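PDB 5LOY: designed Anbu Protein from Synthetic construct, which assembles helically as a consensus-designed ancestral beta subunit of the proteasome family and is probably an N-terminal nucleophile hydrolase. Local coordinates for residues A[17-20]-A[26-29]; A[46-51]-A[57-62]; A[172-177]-A[189-194]. One frame throughout, in Å; residues are numbered along the deposited sequence.

Contact 1 of 3, residues A[17-20]-A[26-29]; sequences DSRT and NIST
Thr20 and Ser28 are the hydrogen-bonded pair of a small antiparallel beta hairpin, in which strand 27-29 folds back on strand 11-21 beside the N-terminal Thr1, the probable nucleophile of a proteasome-type subunit. Two backbone bonds close the pair. Thr20 N donates to Ser28 O at 2.9 Å, and Ser28 N returns a straighter bond to Thr20 O at 3.0 Å. One step along, Arg19 and Thr29 form a non-hydrogen-bonded pair whose side chains share a face of the sheet. Diagonally across from that pair, CG of Arg19 lies against the CG2 methyl of Ile27 at 3.4 Å. A long-stemmed arginine suits this place because its methylenes can pack while the guanidinium at the far end binds through NH1 to Leu185 O.

Beside the hairpin, Ser18 and Thr29 meet directly through the threonine methyl and, by way of a water, through their hydroxyls. Thr29 CG2 lies 3.5 Å from Ser18 OG, and the water donates to Ser18 OG at 3.0 Å and lies 2.6 Å from Thr29 OG1. Set beside its backbone N (chi1 -52°), Thr20 OG1 donates back to Ser18 O from above the carbonyl plane. Ser18 OG and Thr20 OG1 have further partners in Pro190 O and Lys32 NZ. Asp17 OD2 takes Arg19 N in an Asx turn, met from above the carboxylate plane. The same OD2 also bonds to Thr1 N and Gly188 N, while Arg19 O bonds to Thr1 OG1.

The short hydroxyl side chains thus bond to nearby carbonyls and water, and the bonds of Asp17 OD2 and Arg19 O to Thr1 are consistent with fixing the position of the N-terminus.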
loop_
_atom_site.group_PDB
_atom_site.type_symbol
_atom_site.label_atom_id
_atom_site.label_comp_id
_atom_site.label_asym_id
_atom_site.label_seq_id
_atom_site.Cartn_x
_atom_site.Cartn_y
_atom_site.Cartn_z
ATOM N N ASP A 17 3.796 7.764 -13.709
ATOM C CA ASP A 17 2.524 8.421 -14.015
ATOM C C ASP A 17 2.759 9.925 -14.202
ATOM O O ASP A 17 3.909 10.360 -14.289
ATOM C CB ASP A 17 1.520 8.184 -12.896
ATOM C CG ASP A 17 1.693 9.161 -11.740
ATOM O OD1 ASP A 17 2.869 9.420 -11.387
ATOM O OD2 ASP A 17 0.664 9.686 -11.215
ATOM N N SER A 18 1.690 10.723 -14.267
ATOM C CA SER A 18 1.840 12.164 -14.511
ATOM C C SER A 18 1.019 13.084 -13.613
ATOM O O SER A 18 1.062 14.285 -13.766
ATOM C CB SER A 18 1.540 12.483 -15.979
ATOM O OG SER A 18 0.254 12.009 -16.359
ATOM N N ARG A 19 0.284 12.534 -12.669
ATOM C CA ARG A 19 -0.579 13.351 -11.854
ATOM C C ARG A 19 0.266 13.999 -10.753
ATOM O O ARG A 19 1.001 13.335 -10.037
ATOM C CB ARG A 19 -1.703 12.512 -11.293
ATOM C CG ARG A 19 -2.766 13.314 -10.584
ATOM C CD ARG A 19 -3.993 12.463 -10.290
ATOM N NE ARG A 19 -4.823 12.186 -11.458
ATOM C CZ ARG A 19 -5.950 11.462 -11.419
ATOM N NH1 ARG A 19 -6.358 10.914 -10.291
ATOM N NH2 ARG A 19 -6.662 11.274 -12.510
ATOM N N THR A 20 0.190 15.312 -10.662
ATOM C CA THR A 20 1.168 16.069 -9.930
ATOM C C THR A 20 0.519 17.194 -9.130
ATOM O O THR A 20 -0.286 17.935 -9.654
ATOM C CB THR A 20 2.194 16.716 -10.902
ATOM O OG1 THR A 20 2.743 15.719 -11.773
ATOM C CG2 THR A 20 3.343 17.361 -10.150
ATOM N N ASN A 26 -4.855 22.600 -7.345
ATOM C CA ASN A 26 -4.391 22.411 -8.709
ATOM C C ASN A 26 -3.537 21.167 -8.759
ATOM O O ASN A 26 -2.425 21.118 -8.252
ATOM C CB ASN A 26 -3.611 23.628 -9.243
ATOM C CG ASN A 26 -3.634 23.721 -10.771
ATOM O OD1 ASN A 26 -3.319 22.764 -11.488
ATOM N ND2 ASN A 26 -4.011 24.883 -11.274
ATOM N N ILE A 27 -4.111 20.147 -9.350
ATOM C CA ILE A 27 -3.407 18.947 -9.636
ATOM C C ILE A 27 -3.396 18.922 -11.146
ATOM O O ILE A 27 -4.451 19.059 -11.761
ATOM C CB ILE A 27 -4.169 17.757 -9.048
ATOM C CG1 ILE A 27 -4.202 17.888 -7.519
ATOM C CG2 ILE A 27 -3.529 16.448 -9.453
ATOM C CD1 ILE A 27 -5.086 16.869 -6.819
ATOM N N SER A 28 -2.222 18.826 -11.760
ATOM C CA SER A 28 -2.181 18.741 -13.222
ATOM C C SER A 28 -1.180 17.735 -13.714
ATOM O O SER A 28 -0.598 16.968 -12.924
ATOM C CB SER A 28 -2.018 20.117 -13.916
ATOM O OG SER A 28 -1.219 20.974 -13.149
ATOM N N THR A 29 -1.070 17.685 -15.035
ATOM C CA THR A 29 -0.261 16.700 -15.712
ATOM C C THR A 29 1.146 17.256 -15.969
ATOM O O THR A 29 1.317 18.301 -16.583
ATOM C CB THR A 29 -0.978 16.305 -17.015
ATOM O OG1 THR A 29 -2.305 15.884 -16.695
ATOM C CG2 THR A 29 -0.277 15.166 -17.719
HETATM O O HOH W 1 -2.070 13.627 -15.329
#

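Contact 2 of 3, residues A[46-51]-A[57-62]; sequences LLTAGN and AVISLL
Leu46 and Ile59 meet tip to tip, CD2 of the leucine against CD1 of the isoleucine. Their separation of 3.2 Å is short for two methyls, so the exact value is doubtful, but this is clearly the tight spot of the contact. With its CG anti to the backbone N (chi1 177°), Leu46 extends from the strand toward the helix. Ile59 answers with its longer CG1 branch, which ends in CD1 at the strand. Inward the packing is continued by Phe112 and Leu114 of strand 110-118, both touching Leu46.

The layout is that of one helix-on-sheet half of the alpha-beta-beta-alpha sandwich of Ntn hydrolases: helix 52-62 lies on the outer face of the five-stranded sheet, its 57-62 axis running at 147° to that of strand 46-50, with a closest approach of 11.1 Å. Asn51, between the two elements, is the N-cap of the helix, its OD1 accepting from Thr54 N.

Away from Leu46 the fit is looser. CD1 of Leu62 comes obliquely to the same CD2 of Leu46, at 4.2 Å, and CG2 of Thr48 stands 4.5 Å from CD1 of Ile59. Both helix residues are partly exposed, and Ser60, on the far side of the helix from the strand, suits solvent with its small polar side chain.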
loop_
_atom_site.group_PDB
_atom_site.type_symbol
_atom_site.label_atom_id
_atom_site.label_comp_id
_atom_site.label_asym_id
_atom_site.label_seq_id
_atom_site.Cartn_x
_atom_site.Cartn_y
_atom_site.Cartn_z
ATOM N N LEU A 46 15.947 9.035 -15.893
ATOM C CA LEU A 46 15.710 9.661 -14.589
ATOM C C LEU A 46 14.205 9.834 -14.323
ATOM O O LEU A 46 13.497 10.420 -15.132
ATOM C CB LEU A 46 16.425 11.011 -14.544
ATOM C CG LEU A 46 16.268 11.879 -13.290
ATOM C CD1 LEU A 46 16.943 11.236 -12.085
ATOM C CD2 LEU A 46 16.856 13.251 -13.526
ATOM N N LEU A 47 13.720 9.301 -13.207
ATOM C CA LEU A 47 12.332 9.461 -12.804
ATOM C C LEU A 47 12.306 10.332 -11.554
ATOM O O LEU A 47 13.130 10.143 -10.650
ATOM C CB LEU A 47 11.680 8.109 -12.501
ATOM C CG LEU A 47 11.873 6.974 -13.504
ATOM C CD1 LEU A 47 11.222 5.691 -12.996
ATOM C CD2 LEU A 47 11.328 7.317 -14.883
ATOM N N THR A 48 11.321 11.232 -11.505
ATOM C CA THR A 48 11.184 12.202 -10.437
ATOM C C THR A 48 9.936 12.039 -9.542
ATOM O O THR A 48 8.887 11.578 -9.985
ATOM C CB THR A 48 11.143 13.623 -11.017
ATOM O OG1 THR A 48 9.928 13.820 -11.743
ATOM C CG2 THR A 48 12.309 13.838 -11.944
ATOM N N ALA A 49 10.051 12.454 -8.287
ATOM C CA ALA A 49 8.902 12.512 -7.380
ATOM C C ALA A 49 9.086 13.596 -6.330
ATOM O O ALA A 49 10.214 13.959 -5.989
ATOM C CB ALA A 49 8.726 11.184 -6.698
ATOM N N GLY A 50 7.979 14.093 -5.806
ATOM C CA GLY A 50 7.989 15.103 -4.747
ATOM C C GLY A 50 7.653 16.464 -5.288
ATOM O O GLY A 50 7.014 16.604 -6.297
ATOM N N ASN A 51 8.116 17.483 -4.600
ATOM C CA ASN A 51 7.800 18.836 -4.936
ATOM C C ASN A 51 8.270 19.194 -6.342
ATOM O O ASN A 51 9.440 19.040 -6.659
ATOM C CB ASN A 51 8.449 19.724 -3.917
ATOM C CG ASN A 51 8.033 21.148 -4.065
ATOM O OD1 ASN A 51 8.496 21.854 -4.959
ATOM N ND2 ASN A 51 7.146 21.582 -3.215
ATOM N N ALA A 57 13.983 22.248 -10.674
ATOM C CA ALA A 57 15.230 22.959 -10.430
ATOM C C ALA A 57 16.446 22.012 -10.463
ATOM O O ALA A 57 17.520 22.394 -10.919
ATOM C CB ALA A 57 15.171 23.705 -9.124
ATOM N N VAL A 58 16.258 20.773 -10.023
ATOM C CA VAL A 58 17.300 19.759 -10.135
ATOM C C VAL A 58 17.593 19.455 -11.594
ATOM O O VAL A 58 18.747 19.536 -12.026
ATOM C CB VAL A 58 16.907 18.483 -9.416
ATOM C CG1 VAL A 58 17.866 17.355 -9.746
ATOM C CG2 VAL A 58 16.913 18.733 -7.919
ATOM N N ILE A 59 16.552 19.130 -12.355
ATOM C CA ILE A 59 16.707 18.885 -13.778
ATOM C C ILE A 59 17.405 20.060 -14.471
ATOM O O ILE A 59 18.273 19.850 -15.303
ATOM C CB ILE A 59 15.371 18.653 -14.464
ATOM C CG1 ILE A 59 14.680 17.400 -13.927
ATOM C CG2 ILE A 59 15.549 18.496 -15.955
ATOM C CD1 ILE A 59 15.547 16.167 -13.978
ATOM N N SER A 60 17.044 21.285 -14.126
ATOM C CA SER A 60 17.638 22.460 -14.771
ATOM C C SER A 60 19.127 22.543 -14.479
ATOM O O SER A 60 19.909 22.942 -15.329
ATOM C CB SER A 60 16.975 23.738 -14.289
ATOM O OG SER A 60 17.540 24.884 -14.899
ATOM N N LEU A 61 19.511 22.159 -13.272
ATOM C CA LEU A 61 20.910 22.179 -12.856
ATOM C C LEU A 61 21.739 21.114 -13.609
ATOM O O LEU A 61 22.861 21.367 -13.976
ATOM C CB LEU A 61 20.971 21.930 -11.351
ATOM C CG LEU A 61 22.141 22.416 -10.539
ATOM C CD1 LEU A 61 22.506 23.837 -10.891
ATOM C CD2 LEU A 61 21.771 22.331 -9.070
ATOM N N LEU A 62 21.170 19.920 -13.806
ATOM C CA LEU A 62 21.829 18.813 -14.499
ATOM C C LEU A 62 21.989 19.039 -15.982
ATOM O O LEU A 62 22.785 18.359 -16.594
ATOM C CB LEU A 62 21.042 17.505 -14.320
ATOM C CG LEU A 62 20.981 17.023 -12.880
ATOM C CD1 LEU A 62 19.974 15.903 -12.707
ATOM C CD2 LEU A 62 22.357 16.596 -12.400
#

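Contact 3 of 3, residues A[172-177]-A[189-194]; sequences CALVSF and LPLDLL
Leu191 puts CD1 against both Leu174 and Phe177 and CD2 against the Phe177 ring, and this fork makes the contact between helix 166-183 and strand 191-197. Its CD1 reaches CD2 of Leu174 at 3.8 Å, the two leucines passing at a slant, and the same CD1 lies 4.0 Å from CG of Phe177. CD2 of Leu191 meets the ring at Phe177 CD2, 3.7 Å away, and Phe177 CE2 lies 4.1 Å from it. The methyl approaches the ring obliquely, the two side chains running alongside with opposite headings. With CG anti to the carbonyl carbon (chi1 -39°), the fork of Leu191 points at the helix, and a branched leucine suits the place because one residue can serve two partners nearly a helical turn apart. Leu193, two residues along the strand, also faces the helix, with no atom of its side chain within 4.5 Å.

Within the helix, Phe177 N bonds to Ala173 O, and that oxygen also lies in plane at the edge of the ring. Farther out, Phe177 meets the ring of Tyr2, their planes at about 35°, and rests on Ala15 and Asp17 of strand 11-21. Leu174 is covered by Phe216 and Leu219 of helix 214-232, and Leu193 packs on Trp239 of the second subunit. Replacing Phe177 by an alanine is likely to open a gap beside Leu191 CD2 and take away the ring that meets Tyr2.

With no hydrogen bond or charge crossing between helix and strand, shape and exclusion of water hold this interface. It is the hydrophobic layer between a helix and the sheet beneath it, as in the Ntn-hydrolase sandwich, and its cohesion depends on how well branched and aromatic side chains fit.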
loop_
_atom_site.group_PDB
_atom_site.type_symbol
_atom_site.label_atom_id
_atom_site.label_comp_id
_atom_site.label_asym_id
_atom_site.label_seq_id
_atom_site.Cartn_x
_atom_site.Cartn_y
_atom_site.Cartn_z
ATOM N N CYS A 172 3.947 -6.507 -15.147
ATOM C CA CYS A 172 3.890 -6.385 -13.713
ATOM C C CYS A 172 3.880 -4.927 -13.287
ATOM O O CYS A 172 3.091 -4.524 -12.450
ATOM C CB CYS A 172 5.071 -7.102 -13.118
ATOM S SG CYS A 172 4.982 -7.256 -11.340
ATOM N N ALA A 173 4.711 -4.101 -13.906
ATOM C CA ALA A 173 4.632 -2.652 -13.650
ATOM C C ALA A 173 3.241 -2.082 -13.945
ATOM O O ALA A 173 2.699 -1.332 -13.151
ATOM C CB ALA A 173 5.670 -1.900 -14.470
ATOM N N LEU A 174 2.653 -2.457 -15.072
ATOM C CA LEU A 174 1.357 -1.900 -15.445
ATOM C C LEU A 174 0.226 -2.300 -14.481
ATOM O O LEU A 174 -0.622 -1.482 -14.103
ATOM C CB LEU A 174 1.017 -2.268 -16.885
ATOM C CG LEU A 174 1.931 -1.572 -17.899
ATOM C CD1 LEU A 174 1.606 -2.013 -19.310
ATOM C CD2 LEU A 174 1.800 -0.052 -17.824
ATOM N N VAL A 175 0.250 -3.551 -14.064
ATOM C CA VAL A 175 -0.710 -4.059 -13.108
ATOM C C VAL A 175 -0.532 -3.355 -11.754
ATOM O O VAL A 175 -1.511 -2.981 -11.088
ATOM C CB VAL A 175 -0.535 -5.602 -12.993
ATOM C CG1 VAL A 175 -1.166 -6.141 -11.737
ATOM C CG2 VAL A 175 -1.124 -6.260 -14.228
ATOM N N SER A 176 0.723 -3.155 -11.364
ATOM C CA SER A 176 1.059 -2.330 -10.198
ATOM C C SER A 176 0.423 -0.926 -10.261
ATOM O O SER A 176 -0.073 -0.418 -9.251
ATOM C CB SER A 176 2.575 -2.194 -10.075
ATOM O OG SER A 176 2.908 -1.581 -8.844
ATOM N N PHE A 177 0.440 -0.305 -11.438
ATOM C CA PHE A 177 -0.195 0.988 -11.596
ATOM C C PHE A 177 -1.694 0.901 -11.531
ATOM O O PHE A 177 -2.346 1.777 -10.963
ATOM C CB PHE A 177 0.221 1.663 -12.899
ATOM C CG PHE A 177 1.465 2.454 -12.758
ATOM C CD1 PHE A 177 2.697 1.823 -12.789
ATOM C CD2 PHE A 177 1.420 3.822 -12.545
ATOM C CE1 PHE A 177 3.867 2.535 -12.623
ATOM C CE2 PHE A 177 2.594 4.542 -12.360
ATOM C CZ PHE A 177 3.816 3.896 -12.389
ATOM N N LEU A 189 -3.272 8.607 -15.032
ATOM C CA LEU A 189 -2.829 8.607 -16.426
ATOM C C LEU A 189 -2.701 10.020 -16.922
ATOM O O LEU A 189 -3.382 10.900 -16.429
ATOM C CB LEU A 189 -3.863 7.892 -17.293
ATOM C CG LEU A 189 -4.068 6.385 -17.062
ATOM C CD1 LEU A 189 -5.074 5.807 -18.041
ATOM C CD2 LEU A 189 -2.772 5.650 -17.211
ATOM N N PRO A 190 -1.855 10.250 -17.940
ATOM C CA PRO A 190 -1.069 9.273 -18.711
ATOM C C PRO A 190 0.174 8.746 -18.034
ATOM O O PRO A 190 0.778 9.494 -17.255
ATOM C CB PRO A 190 -0.682 10.054 -19.966
ATOM C CG PRO A 190 -0.821 11.502 -19.599
ATOM C CD PRO A 190 -1.964 11.544 -18.641
ATOM N N LEU A 191 0.548 7.489 -18.348
ATOM C CA LEU A 191 1.831 6.906 -17.934
ATOM C C LEU A 191 2.831 6.964 -19.030
ATOM O O LEU A 191 2.477 6.971 -20.191
ATOM C CB LEU A 191 1.761 5.408 -17.632
ATOM C CG LEU A 191 0.548 4.858 -16.910
ATOM C CD1 LEU A 191 0.778 3.392 -16.626
ATOM C CD2 LEU A 191 0.305 5.640 -15.629
ATOM N N ASP A 192 4.098 6.958 -18.629
ATOM C CA ASP A 192 5.222 6.745 -19.523
ATOM C C ASP A 192 5.825 5.377 -19.187
ATOM O O ASP A 192 5.903 4.988 -18.013
ATOM C CB ASP A 192 6.246 7.881 -19.391
ATOM C CG ASP A 192 5.725 9.210 -19.966
ATOM O OD1 ASP A 192 5.726 9.362 -21.212
ATOM O OD2 ASP A 192 5.268 10.093 -19.181
ATOM N N LEU A 193 6.182 4.639 -20.231
ATOM C CA LEU A 193 6.762 3.323 -20.103
ATOM C C LEU A 193 7.992 3.201 -21.006
ATOM O O LEU A 193 7.921 3.528 -22.202
ATOM C CB LEU A 193 5.745 2.271 -20.514
ATOM C CG LEU A 193 6.287 0.829 -20.544
ATOM C CD1 LEU A 193 6.582 0.337 -19.126
ATOM C CD2 LEU A 193 5.305 -0.109 -21.237
ATOM N N LEU A 194 9.110 2.726 -20.443
ATOM C CA LEU A 194 10.338 2.525 -21.217
ATOM C C LEU A 194 10.949 1.181 -20.888
ATOM O O LEU A 194 11.121 0.842 -19.725
ATOM C CB LEU A 194 11.313 3.650 -20.922
ATOM C CG LEU A 194 12.534 3.760 -21.828
ATOM C CD1 LEU A 194 13.075 5.188 -21.777
ATOM C CD2 LEU A 194 13.629 2.771 -21.465
#

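How the contacts relate
Contact 3 is the most deeply buried, whereas contacts 1 and 2 are only partly so. Contacts 2 and 3 are alike in kind: each lays a helix on a sheet mainly through apolar groups, contact 2 on the five-stranded sheet and contact 3 on the six-stranded one. Contact 1 differs, being strand against strand, near the N-terminal Thr1, and mainly polar. It and contact 3 reach the same sheet, where strands 11-21 and 191-197 are neighbours, and they touch through the Ser18-Pro190 bond and through Asp17 against Phe177 and Leu191. Contact 2 touches neither; its nearest atoms lie about 5 Å from contact 1 and about 7 Å from contact 3.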